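Local coordinates for putative 3-hydroxybutyryl-CoA dehydratase (Rhodopseudomonas palustris, PDB 3HIN), which probably acts as a lyase that adds water to or removes it from acyl-CoA thioesters, in the manner of enoyl-CoA hydratases, at residues G30-K35 with H65-H70; F71-D76 with A116-G121. All coordinates share one frame; numbering follows the deposited sequence.

Interaction 1. Residues G30-K35 with H65-H70; sequences GLNRPK and HGIGDH
The carbonyl oxygen of H65 is gripped from two neighbouring points on the adjacent strand. L31 N donates a nearly straight bond to H65 O (2.8 Å), arriving almost end-on to the carbonyl, while the CA-H of G30 adds a weaker C-H...O contact (3.2 Å from G30 CA to H65 O). The next link runs the other way: I67 N donates to L31 O at 2.8 Å, in the plane of that carbonyl, so L31 is bonded on both its N-H and its C=O, as expected between parallel strands.

Two side chains close over this backbone. H65 has CG in the crowded position between backbone N and carbonyl carbon (chi1 64°), which folds its imidazole against G30, whose CA sits over one ring face, 3.6 Å from the centroid. A side chain on G30 would run into that ring, so this close approach probably needs a glycine. I67 holds CG1 beside its own backbone N, bringing it to 3.2 Å from L31 O, a tight fit; the N32 and I67 side chains meet at an oblique angle, OD1 lying 3.9 Å from CG1. Further on, P34 CB rests 4.0 Å from I67 O, an oxygen hydrogen-bonded to N38 ND2.

Strand 26-31 also pairs, along its other edge, with strand 18-23. The H65 ring in turn meets that of Y198. The whole is a worked case of the beta-alpha-beta unit: strand 26-31, helix 42-51 and strand 61-66, with the paired strands ending together as their chains leave the sheet of the crotonase fold.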
loop_
_atom_site.group_PDB
_atom_site.type_symbol
_atom_site.label_atom_id
_atom_site.label_comp_id
_atom_site.label_asym_id
_atom_site.label_seq_id
_atom_site.Cartn_x
_atom_site.Cartn_y
_atom_site.Cartn_z
ATOM N N GLY A 30 -26.750 2.200 20.393
ATOM C CA GLY A 30 -26.931 3.637 20.268
ATOM C C GLY A 30 -25.796 4.410 20.849
ATOM O O GLY A 30 -25.463 4.207 21.987
ATOM N N LEU A 31 -25.167 5.261 20.047
ATOM C CA LEU A 31 -24.067 6.092 20.519
ATOM C C LEU A 31 -24.699 7.134 21.449
ATOM O O LEU A 31 -25.641 7.854 21.065
ATOM C CB LEU A 31 -23.399 6.813 19.348
ATOM C CG LEU A 31 -22.315 6.077 18.527
ATOM C CD1 LEU A 31 -22.402 4.561 18.480
ATOM C CD2 LEU A 31 -22.190 6.687 17.159
ATOM N N ASN A 32 -24.146 7.210 22.657
ATOM C CA ASN A 32 -24.811 7.858 23.736
ATOM C C ASN A 32 -23.882 8.842 24.467
ATOM O O ASN A 32 -23.657 8.688 25.647
ATOM C CB ASN A 32 -25.356 6.801 24.696
ATOM C CG ASN A 32 -26.252 7.404 25.783
ATOM O OD1 ASN A 32 -26.957 8.388 25.548
ATOM N ND2 ASN A 32 -26.203 6.821 26.988
ATOM N N ARG A 33 -23.341 9.821 23.759
ATOM C CA ARG A 33 -22.636 10.938 24.410
ATOM C C ARG A 33 -23.259 12.187 23.851
ATOM O O ARG A 33 -22.620 12.962 23.180
ATOM C CB ARG A 33 -21.148 10.890 24.156
ATOM C CG ARG A 33 -20.509 9.648 24.579
ATOM C CD ARG A 33 -19.042 9.753 24.322
ATOM N NE ARG A 33 -18.457 10.484 25.445
ATOM C CZ ARG A 33 -17.377 11.247 25.328
ATOM N NH1 ARG A 33 -16.915 11.890 26.386
ATOM N NH2 ARG A 33 -16.789 11.380 24.137
ATOM N N PRO A 34 -24.568 12.340 24.066
ATOM C CA PRO A 34 -25.296 13.405 23.362
ATOM C C PRO A 34 -24.833 14.866 23.661
ATOM O O PRO A 34 -24.952 15.738 22.788
ATOM C CB PRO A 34 -26.773 13.144 23.748
ATOM C CG PRO A 34 -26.694 12.288 25.037
ATOM C CD PRO A 34 -25.470 11.442 24.836
ATOM N N LYS A 35 -24.277 15.118 24.847
ATOM C CA LYS A 35 -23.836 16.461 25.209
ATOM C C LYS A 35 -22.679 16.900 24.335
ATOM O O LYS A 35 -22.423 18.090 24.161
ATOM C CB LYS A 35 -23.454 16.540 26.690
ATOM C CG LYS A 35 -24.630 16.221 27.619
ATOM C CD LYS A 35 -24.468 16.849 29.040
ATOM C CE LYS A 35 -25.807 16.708 29.809
ATOM N NZ LYS A 35 -26.166 17.938 30.598
ATOM N N HIS A 65 -26.735 3.499 15.803
ATOM C CA HIS A 65 -27.555 4.694 15.659
ATOM C C HIS A 65 -27.170 5.705 16.712
ATOM O O HIS A 65 -26.448 5.375 17.594
ATOM C CB HIS A 65 -29.034 4.322 15.768
ATOM C CG HIS A 65 -29.443 3.787 17.101
ATOM N ND1 HIS A 65 -30.292 4.472 17.956
ATOM C CD2 HIS A 65 -29.188 2.602 17.696
ATOM C CE1 HIS A 65 -30.478 3.760 19.052
ATOM N NE2 HIS A 65 -29.836 2.612 18.910
ATOM N N GLY A 66 -27.594 6.956 16.583
ATOM C CA GLY A 66 -27.198 7.977 17.572
ATOM C C GLY A 66 -28.353 8.396 18.481
ATOM O O GLY A 66 -29.531 8.494 18.054
ATOM N N ILE A 67 -28.052 8.565 19.768
ATOM C CA ILE A 67 -29.056 9.090 20.697
ATOM C C ILE A 67 -28.884 10.587 20.526
ATOM O O ILE A 67 -27.764 11.044 20.452
ATOM C CB ILE A 67 -28.747 8.712 22.136
ATOM C CG1 ILE A 67 -28.559 7.183 22.257
ATOM C CG2 ILE A 67 -29.870 9.221 23.090
ATOM C CD1 ILE A 67 -29.873 6.331 22.157
ATOM N N GLY A 68 -29.974 11.352 20.461
ATOM C CA GLY A 68 -29.853 12.790 20.313
ATOM C C GLY A 68 -30.135 13.226 18.890
ATOM O O GLY A 68 -30.690 12.472 18.089
ATOM N N ASP A 69 -29.736 14.432 18.561
ATOM C CA ASP A 69 -29.897 14.905 17.201
ATOM C C ASP A 69 -28.808 14.418 16.241
ATOM O O ASP A 69 -28.996 14.517 15.039
ATOM C CB ASP A 69 -29.927 16.430 17.187
ATOM C CG ASP A 69 -31.090 17.017 18.032
ATOM O OD1 ASP A 69 -32.116 16.310 18.292
ATOM O OD2 ASP A 69 -30.955 18.227 18.409
ATOM N N HIS A 70 -27.702 13.868 16.741
ATOM C CA HIS A 70 -26.567 13.575 15.845
ATOM C C HIS A 70 -26.138 12.110 15.839
ATOM O O HIS A 70 -26.303 11.373 16.844
ATOM C CB HIS A 70 -25.348 14.497 16.134
ATOM C CG HIS A 70 -25.717 15.936 16.213
ATOM N ND1 HIS A 70 -25.796 16.738 15.090
ATOM C CD2 HIS A 70 -26.157 16.685 17.257
ATOM C CE1 HIS A 70 -26.220 17.941 15.453
ATOM N NE2 HIS A 70 -26.454 17.928 16.760
#

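Interaction 2. Residues F71-D76 with A116-G121; sequences FSAGLD and AVIGGG
The backbone of S72 is bridged to that of V117 by two bonds, S72 N to A116 O (3.0 Å, the donor tilted 29° from the carbonyl plane) and I118 N to S72 O (3.1 Å, somewhat straighter and nearly end-on).

F71 CB lies against V117 CG2 (3.8 Å), and with CG anti to the backbone N (chi1 -173°) the ring turns its edge, through CE2, toward G121 O at 3.7 Å in the ring plane. I118 lays CG1 against A73 O (3.4 Å), and A73 CB lies loosely near A116 CB and I118 CD1. S72 OG accepts from G74 N at 3.0 Å, an ST turn, and gives its own proton to N38 O. An alanine in place of S72 would probably leave G74 N without this acceptor and N38 O without its mate, freeing the turn to shift.

Glycines let the chains come this close: a CB on G74 would strike I118 O, and one on G121 S72 O. G119 is the N-cap of helix 120-127.

A water accepts from both L75 N (2.8 Å) and G120 N (2.9 Å); the dipole of the helix starting at G120 would probably strengthen the hold. Two backbone N-H groups converging on one oxygen, from a turn and a helix N-terminus, match the oxyanion hole of crotonases, where such a pair probably polarises the thioester carbonyl.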
loop_
_atom_site.group_PDB
_atom_site.type_symbol
_atom_site.label_atom_id
_atom_site.label_comp_id
_atom_site.label_asym_id
_atom_site.label_seq_id
_atom_site.Cartn_x
_atom_site.Cartn_y
_atom_site.Cartn_z
ATOM N N PHE A 71 -25.578 11.692 14.700
ATOM C CA PHE A 71 -24.919 10.415 14.657
ATOM C C PHE A 71 -23.596 10.469 15.460
ATOM O O PHE A 71 -23.503 9.901 16.563
ATOM C CB PHE A 71 -24.694 9.979 13.233
ATOM C CG PHE A 71 -24.166 8.615 13.161
ATOM C CD1 PHE A 71 -24.969 7.520 13.567
ATOM C CD2 PHE A 71 -22.882 8.391 12.768
ATOM C CE1 PHE A 71 -24.439 6.192 13.513
ATOM C CE2 PHE A 71 -22.343 7.044 12.679
ATOM C CZ PHE A 71 -23.085 5.979 13.070
ATOM N N SER A 72 -22.605 11.177 14.937
ATOM C CA SER A 72 -21.363 11.415 15.660
ATOM C C SER A 72 -20.611 12.514 14.965
ATOM O O SER A 72 -20.503 12.551 13.738
ATOM C CB SER A 72 -20.504 10.155 15.757
ATOM O OG SER A 72 -19.207 10.462 16.236
ATOM N N ALA A 73 -20.110 13.437 15.771
ATOM C CA ALA A 73 -19.291 14.528 15.306
ATOM C C ALA A 73 -17.839 14.098 15.255
ATOM O O ALA A 73 -16.966 14.924 15.113
ATOM C CB ALA A 73 -19.462 15.730 16.270
ATOM N N GLY A 74 -17.582 12.804 15.415
ATOM C CA GLY A 74 -16.226 12.313 15.370
ATOM C C GLY A 74 -15.457 12.530 16.654
ATOM O O GLY A 74 -16.044 12.478 17.726
ATOM N N LEU A 75 -14.142 12.736 16.524
ATOM C CA LEU A 75 -13.204 12.657 17.624
ATOM C C LEU A 75 -13.448 13.776 18.638
ATOM O O LEU A 75 -13.577 14.932 18.257
ATOM C CB LEU A 75 -11.728 12.623 17.133
ATOM C CG LEU A 75 -10.534 12.491 18.149
ATOM C CD1 LEU A 75 -10.691 11.346 19.173
ATOM C CD2 LEU A 75 -9.096 12.391 17.497
ATOM N N ASP A 76 -13.561 13.370 19.916
ATOM C CA ASP A 76 -13.736 14.263 21.063
ATOM C C ASP A 76 -12.546 15.242 21.188
ATOM O O ASP A 76 -11.414 14.896 21.609
ATOM C CB ASP A 76 -13.961 13.474 22.372
ATOM C CG ASP A 76 -14.487 14.369 23.538
ATOM O OD1 ASP A 76 -14.345 15.629 23.442
ATOM O OD2 ASP A 76 -15.068 13.807 24.527
ATOM N N ALA A 116 -25.016 15.397 12.544
ATOM C CA ALA A 116 -23.591 15.347 12.216
ATOM C C ALA A 116 -23.063 13.924 11.957
ATOM O O ALA A 116 -23.340 12.983 12.715
ATOM C CB ALA A 116 -22.780 16.109 13.321
ATOM N N VAL A 117 -22.387 13.737 10.815
ATOM C CA VAL A 117 -21.685 12.462 10.490
ATOM C C VAL A 117 -20.358 12.905 9.956
ATOM O O VAL A 117 -20.135 13.009 8.742
ATOM C CB VAL A 117 -22.432 11.650 9.408
ATOM C CG1 VAL A 117 -21.686 10.337 9.130
ATOM C CG2 VAL A 117 -24.035 11.412 9.813
ATOM N N ILE A 118 -19.485 13.286 10.857
ATOM C CA ILE A 118 -18.313 13.957 10.389
ATOM C C ILE A 118 -17.039 13.354 10.973
ATOM O O ILE A 118 -17.052 12.902 12.122
ATOM C CB ILE A 118 -18.384 15.516 10.610
ATOM C CG1 ILE A 118 -18.067 15.901 12.034
ATOM C CG2 ILE A 118 -19.757 16.112 10.230
ATOM C CD1 ILE A 118 -18.607 17.415 12.367
ATOM N N GLY A 119 -15.927 13.406 10.205
ATOM C CA GLY A 119 -14.625 12.956 10.750
ATOM C C GLY A 119 -14.720 11.470 11.070
ATOM O O GLY A 119 -15.275 10.690 10.277
ATOM N N GLY A 120 -14.254 11.084 12.272
ATOM C CA GLY A 120 -14.391 9.721 12.779
ATOM C C GLY A 120 -15.785 9.136 12.683
ATOM O O GLY A 120 -15.960 7.931 12.481
ATOM N N GLY A 121 -16.792 9.985 12.875
ATOM C CA GLY A 121 -18.200 9.581 12.729
ATOM C C GLY A 121 -18.455 9.136 11.315
ATOM O O GLY A 121 -19.130 8.135 11.120
HETATM O O HOH W 1 -13.158 13.226 13.972
#

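The two interactions follow in series along the chain, the second opening where the first closes, with their centres about 11 Å apart. Interaction 1 joins two neighbouring strands of the six-stranded sheet at their C-terminal ends; interaction 2 sets the loop that follows strand 61-66 against strand 116-118 of the small sheet and the start of helix 120-127. A salt bridge from R33 NH2 to D76 OD2 and a probable hydrogen bond between H70 ND1 and A116 N tie them together, while L31 CD2 packs on F71 O. The arrangement is consistent with a core sheet whose strand ends help to place the loop carrying half of the probable oxyanion hole.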